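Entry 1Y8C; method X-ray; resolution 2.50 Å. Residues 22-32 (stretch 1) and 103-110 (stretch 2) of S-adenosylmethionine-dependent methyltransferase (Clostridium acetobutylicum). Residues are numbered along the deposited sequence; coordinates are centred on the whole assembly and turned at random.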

# COMPACT_ATOMS: atom_id res chain seq x y z
N LYS A 22 -0.53 13.78 -3.64
CA LYS A 22 -0.84 13.43 -5.02
C LYS A 22 -1.75 12.21 -5.07
O LYS A 22 -2.81 12.25 -5.70
CB LYS A 22 0.44 13.14 -5.81
CG LYS A 22 0.13 12.60 -7.19
CD LYS A 22 1.36 12.09 -7.89
CE LYS A 22 0.99 11.48 -9.24
NZ LYS A 22 2.15 10.86 -9.93
N TRP A 23 -1.35 11.13 -4.40
CA TRP A 23 -2.14 9.92 -4.40
C TRP A 23 -3.52 10.15 -3.78
O TRP A 23 -4.54 9.79 -4.37
CB TRP A 23 -1.41 8.79 -3.66
CG TRP A 23 -0.17 8.29 -4.35
CD1 TRP A 23 0.50 8.90 -5.38
CD2 TRP A 23 0.58 7.11 -4.02
NE1 TRP A 23 1.62 8.17 -5.70
CE2 TRP A 23 1.70 7.07 -4.89
CE3 TRP A 23 0.42 6.09 -3.07
CZ2 TRP A 23 2.65 6.05 -4.84
CZ3 TRP A 23 1.37 5.07 -3.02
CH2 TRP A 23 2.47 5.06 -3.90
N SER A 24 -3.55 10.75 -2.59
CA SER A 24 -4.84 10.98 -1.96
C SER A 24 -5.75 11.81 -2.88
O SER A 24 -6.92 11.46 -3.06
CB SER A 24 -4.68 11.65 -0.58
OG SER A 24 -3.79 12.74 -0.62
N ASP A 25 -5.23 12.87 -3.47
CA ASP A 25 -6.05 13.70 -4.37
C ASP A 25 -6.54 12.86 -5.54
O ASP A 25 -7.71 12.94 -5.92
CB ASP A 25 -5.26 14.89 -4.90
CG ASP A 25 -4.88 15.87 -3.79
OD1 ASP A 25 -5.24 15.60 -2.61
OD2 ASP A 25 -4.22 16.89 -4.10
N PHE A 26 -5.64 12.08 -6.13
CA PHE A 26 -6.03 11.24 -7.25
C PHE A 26 -7.17 10.33 -6.81
O PHE A 26 -8.13 10.13 -7.56
CB PHE A 26 -4.87 10.36 -7.72
CG PHE A 26 -5.26 9.39 -8.81
CD1 PHE A 26 -5.42 9.83 -10.13
CD2 PHE A 26 -5.47 8.05 -8.53
CE1 PHE A 26 -5.79 8.94 -11.14
CE2 PHE A 26 -5.84 7.15 -9.54
CZ PHE A 26 -5.99 7.60 -10.85
N ILE A 27 -7.07 9.77 -5.61
CA ILE A 27 -8.09 8.87 -5.12
C ILE A 27 -9.42 9.58 -4.91
O ILE A 27 -10.46 9.08 -5.31
CB ILE A 27 -7.68 8.20 -3.81
CG1 ILE A 27 -6.40 7.40 -4.01
CG2 ILE A 27 -8.79 7.26 -3.35
CD1 ILE A 27 -5.72 6.99 -2.72
N ILE A 28 -9.37 10.75 -4.29
CA ILE A 28 -10.59 11.50 -4.06
C ILE A 28 -11.25 11.80 -5.41
O ILE A 28 -12.45 11.63 -5.59
CB ILE A 28 -10.31 12.84 -3.36
CG1 ILE A 28 -9.69 12.60 -1.99
CG2 ILE A 28 -11.61 13.62 -3.20
CD1 ILE A 28 -10.61 11.85 -1.06
N GLU A 29 -10.42 12.24 -6.36
CA GLU A 29 -10.88 12.58 -7.70
C GLU A 29 -11.65 11.43 -8.32
O GLU A 29 -12.74 11.60 -8.87
CB GLU A 29 -9.67 12.95 -8.57
CG GLU A 29 -9.99 13.34 -10.00
CD GLU A 29 -8.74 13.41 -10.88
OE1 GLU A 29 -8.86 13.76 -12.08
OE2 GLU A 29 -7.63 13.10 -10.36
N LYS A 30 -11.07 10.24 -8.24
CA LYS A 30 -11.70 9.06 -8.79
C LYS A 30 -12.98 8.71 -8.03
O LYS A 30 -13.94 8.21 -8.62
CB LYS A 30 -10.69 7.91 -8.79
CG LYS A 30 -9.66 8.09 -9.90
CD LYS A 30 -10.34 7.89 -11.26
CE LYS A 30 -9.51 8.40 -12.43
NZ LYS A 30 -9.45 9.89 -12.47
N CYS A 31 -13.01 9.01 -6.74
CA CYS A 31 -14.19 8.75 -5.93
C CYS A 31 -15.34 9.62 -6.41
O CYS A 31 -16.48 9.15 -6.52
CB CYS A 31 -13.91 9.07 -4.47
SG CYS A 31 -12.85 7.87 -3.67
N VAL A 32 -15.02 10.88 -6.69
CA VAL A 32 -16.01 11.83 -7.18
C VAL A 32 -16.51 11.41 -8.55
O VAL A 32 -17.70 11.49 -8.82
CB VAL A 32 -15.42 13.25 -7.24
CG1 VAL A 32 -16.37 14.17 -7.97
CG2 VAL A 32 -15.16 13.76 -5.84
N ASP A 103 -17.44 2.41 1.45
CA ASP A 103 -17.65 3.08 0.18
C ASP A 103 -16.33 3.09 -0.57
O ASP A 103 -16.30 2.94 -1.79
CB ASP A 103 -18.10 4.51 0.41
CG ASP A 103 -19.45 4.58 1.08
OD1 ASP A 103 -20.44 4.19 0.42
OD2 ASP A 103 -19.53 5.00 2.26
N LEU A 104 -15.26 3.26 0.18
CA LEU A 104 -13.93 3.29 -0.37
C LEU A 104 -12.97 2.42 0.44
O LEU A 104 -12.89 2.55 1.66
CB LEU A 104 -13.39 4.73 -0.40
CG LEU A 104 -11.88 4.83 -0.68
CD1 LEU A 104 -11.61 4.27 -2.05
CD2 LEU A 104 -11.40 6.29 -0.59
N ILE A 105 -12.24 1.55 -0.25
CA ILE A 105 -11.25 0.71 0.40
C ILE A 105 -9.93 0.97 -0.32
O ILE A 105 -9.88 0.95 -1.55
CB ILE A 105 -11.61 -0.81 0.29
CG1 ILE A 105 -12.91 -1.09 1.06
CG2 ILE A 105 -10.49 -1.65 0.84
CD1 ILE A 105 -13.42 -2.52 0.92
N THR A 106 -8.88 1.25 0.45
CA THR A 106 -7.57 1.48 -0.15
C THR A 106 -6.50 0.55 0.40
O THR A 106 -6.52 0.15 1.56
CB THR A 106 -7.01 2.91 0.06
OG1 THR A 106 -6.88 3.18 1.47
CG2 THR A 106 -7.88 3.94 -0.60
N CYS A 107 -5.56 0.23 -0.46
CA CYS A 107 -4.44 -0.60 -0.08
C CYS A 107 -3.33 -0.18 -1.02
O CYS A 107 -3.24 -0.64 -2.16
CB CYS A 107 -4.78 -2.07 -0.25
SG CYS A 107 -3.47 -3.12 0.33
N CYS A 108 -2.49 0.71 -0.51
CA CYS A 108 -1.40 1.28 -1.30
C CYS A 108 0.01 0.84 -0.91
O CYS A 108 0.19 -0.11 -0.13
CB CYS A 108 -1.52 2.81 -1.24
SG CYS A 108 -3.23 3.39 -1.56
N LEU A 109 1.01 1.53 -1.46
CA LEU A 109 2.42 1.26 -1.17
C LEU A 109 2.81 -0.19 -1.39
O LEU A 109 3.46 -0.81 -0.55
CB LEU A 109 2.73 1.65 0.27
CG LEU A 109 2.53 3.13 0.60
CD1 LEU A 109 2.73 3.36 2.09
CD2 LEU A 109 3.53 3.96 -0.21
N ASP A 110 2.41 -0.73 -2.54
CA ASP A 110 2.70 -2.10 -2.92
C ASP A 110 2.48 -3.17 -1.85
O ASP A 110 3.14 -4.21 -1.86
CB ASP A 110 4.13 -2.24 -3.52
CG ASP A 110 5.19 -1.44 -2.75
OD1 ASP A 110 5.24 -0.20 -2.91
OD2 ASP A 110 5.99 -2.04 -2.00

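Helix 22-32 packs across strand 104-107 and the loop that follows it, the two running roughly antiparallel (150° between their N-to-C directions) with axes 11.0 Å apart at closest approach. The contact is apolar, with no hydrogen bond between the stretches, and buries 278 Å² in total. Asp103, where the chain turns a corner, stays out of reach of the helix. Leu104 makes the first contact: its CB points toward the helix, and its CD2 lies 3.9 Å from Ile27 CG2 and 3.8 Å from Cys31 SG. One methyl group thus touches two residues a helical turn apart. Ile105 follows the alternation of the strand and makes no contact. Thr106 again directs its CB toward the helix, but approaches less closely, with CG2 4.3 Å from Ile27 CD1; its OG1 is hydrogen-bonded elsewhere in the structure, and CG2 is the atom nearer the isoleucine. Ile27 therefore bridges Leu104 and Thr106, two neighbours on the same side of the strand. Cys107, like Ile105, is out of reach. At Cys108 the strand has ended, yet CB still points toward the helix and sits 4.1 Å from Trp23 CZ3. Leu109, with a left-handed backbone (phi/psi 54/48), sends its CB sideways; the rest of the side chain reaches back, bringing CD2 to 3.7 Å from Trp23 CZ3. CZ3 is the indole atom nearest to both loop residues, and both lie oblique to the ring. Asp110 makes no contact with the helix; both its carboxylate oxygens are hydrogen-bonded elsewhere in the structure. Antiparallel order is plain in the nearest CA pairs: Leu104 CA to Cys31 CA is 7.8 Å, Thr106 CA to Ile27 CA 8.9 Å and Cys108 CA to Trp23 CA 9.2 Å, so the backbones draw together toward the C-terminal end of the helix. Four-residue steps on the helix match two-residue steps on stretch 2.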